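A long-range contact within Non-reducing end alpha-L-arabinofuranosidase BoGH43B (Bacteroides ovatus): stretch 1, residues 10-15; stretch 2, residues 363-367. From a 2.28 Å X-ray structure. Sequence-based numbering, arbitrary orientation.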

# COMPACT_ATOMS: atom_id res chain seq x y z
N ILE A 10 7.47 7.65 2.66
CA ILE A 10 6.05 7.50 2.36
C ILE A 10 5.42 6.63 3.43
O ILE A 10 5.82 5.48 3.61
N THR A 11 4.43 7.18 4.12
CA THR A 11 3.84 6.56 5.31
C THR A 11 2.52 5.90 4.99
O THR A 11 2.00 6.08 3.90
N GLY A 12 1.97 5.16 5.94
CA GLY A 12 0.76 4.37 5.71
C GLY A 12 1.10 3.17 4.83
O GLY A 12 2.26 3.00 4.43
N MET A 13 0.11 2.34 4.53
CA MET A 13 0.37 1.08 3.86
C MET A 13 0.90 1.34 2.47
O MET A 13 0.16 1.76 1.58
N ASN A 14 2.20 1.09 2.31
CA ASN A 14 2.95 1.37 1.08
C ASN A 14 4.14 0.38 0.96
O ASN A 14 5.30 0.78 0.95
N PRO A 15 3.84 -0.91 0.88
CA PRO A 15 4.90 -1.90 0.87
C PRO A 15 5.53 -2.16 -0.50
O PRO A 15 4.98 -1.76 -1.54
N ARG A 363 -9.04 5.54 2.98
CA ARG A 363 -7.67 5.86 2.73
C ARG A 363 -6.76 5.35 3.82
O ARG A 363 -7.18 5.17 4.97
N ARG A 364 -5.50 5.16 3.44
CA ARG A 364 -4.46 4.67 4.31
C ARG A 364 -4.29 5.55 5.55
O ARG A 364 -4.23 6.78 5.43
N GLN A 365 -4.24 4.94 6.73
CA GLN A 365 -3.83 5.68 7.93
C GLN A 365 -2.32 5.97 7.85
O GLN A 365 -1.48 5.11 8.11
N ALA A 366 -2.01 7.20 7.47
CA ALA A 366 -0.65 7.65 7.18
C ALA A 366 0.08 8.24 8.39
O ALA A 366 1.21 8.72 8.24
N ALA A 367 -0.55 8.23 9.57
CA ALA A 367 0.09 8.70 10.79
C ALA A 367 -0.45 8.00 12.04
O ALA A 367 -1.60 7.58 12.09

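Contacts between segments remote in sequence often rest on side chains that reach across to satisfy backbone carbonyls, and the pairing of residues 10-15 with 363-367 in this arabinofuranosidase is a compact example. The touching residues are at least 350 positions apart, yet the contact buries 274 Å² with just two direct hydrogen bonds.

Both of those bonds run from a side chain to a main-chain oxygen, one in each direction. T11 points toward the second stretch in the p rotamer (chi1 55°), which places its OG1 2.8 Å from A366 O, to which it donates. R364 points back toward the first stretch. Its chi1 is m and its chi2 and chi3 are both t, so the chain extends past G12 and NE donates to M13 O at 2.8 Å; this oxygen lies at the guanidinium edge, near its plane, where an N-H can reach it. Water 1 offers a second route between the same residues: it accepts from R364 NH2 at 2.9 Å and lies 3.2 Å from M13 O, to which it can donate.

The close approach of the backbones depends on G12. Its CA is 3.9 Å from A366 CA and makes a CA-H...O contact with Q365 O at 3.4 Å. A CB here would point into the partner, only 3.2 Å from R364 CB and equally near A366 CA, and the positive phi of 73° also favours glycine.

Looser van der Waals contacts surround these bonds. T11 OG1 lies 3.5 Å from A366 CB, and M13, t at chi1 and sideways, brings CE to 4.1 Å from R364 NH2. N14 also starts sideways, but its end comes nearer, with ND2 4.0 Å from R364 CD; the same ND2 donates to T11 O at 3.0 Å, bracing the first stretch internally. Q365 instead points away, its NE2 donating to A367 O at 2.9 Å.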

# COMPACT_ATOMS: atom_id res chain seq x y z
CB ILE A 10 5.78 6.90 0.95
CG1 ILE A 10 6.78 7.45 -0.09
CG2 ILE A 10 4.35 7.21 0.53
CD1 ILE A 10 6.63 6.87 -1.49
CB THR A 11 3.61 7.62 6.42
OG1 THR A 11 2.82 8.68 5.90
CG2 THR A 11 4.93 8.18 6.88
CB MET A 13 -0.88 0.20 3.82
CG MET A 13 -0.56 -1.23 3.39
SD MET A 13 -1.85 -2.01 2.42
CE MET A 13 -2.01 -0.89 1.04
CB ASN A 14 3.42 2.83 1.07
CG ASN A 14 2.41 3.77 0.43
OD1 ASN A 14 2.07 3.62 -0.74
ND2 ASN A 14 1.93 4.75 1.20
CB PRO A 15 4.18 -3.18 1.36
CG PRO A 15 2.71 -2.88 1.35
CD PRO A 15 2.53 -1.55 0.68
CB ARG A 363 -7.51 7.36 2.51
CG ARG A 363 -7.55 8.23 3.75
CD ARG A 363 -6.93 9.58 3.47
NE ARG A 363 -7.87 10.52 2.91
CZ ARG A 363 -7.57 11.76 2.53
NH1 ARG A 363 -6.32 12.21 2.63
NH2 ARG A 363 -8.51 12.54 2.04
CB ARG A 364 -3.12 4.65 3.57
CG ARG A 364 -3.03 3.64 2.43
CD ARG A 364 -1.99 4.09 1.42
NE ARG A 364 -1.84 3.15 0.30
CZ ARG A 364 -2.70 2.99 -0.71
NH1 ARG A 364 -3.84 3.70 -0.79
NH2 ARG A 364 -2.43 2.10 -1.68
CB GLN A 365 -4.17 4.93 9.21
CG GLN A 365 -4.06 5.83 10.44
CD GLN A 365 -4.22 5.08 11.73
OE1 GLN A 365 -4.88 4.05 11.77
NE2 GLN A 365 -3.62 5.60 12.81
CB ALA A 366 -0.71 8.68 6.06
CB ALA A 367 -0.08 10.21 10.92
O HOH W 1 0.19 0.90 -1.55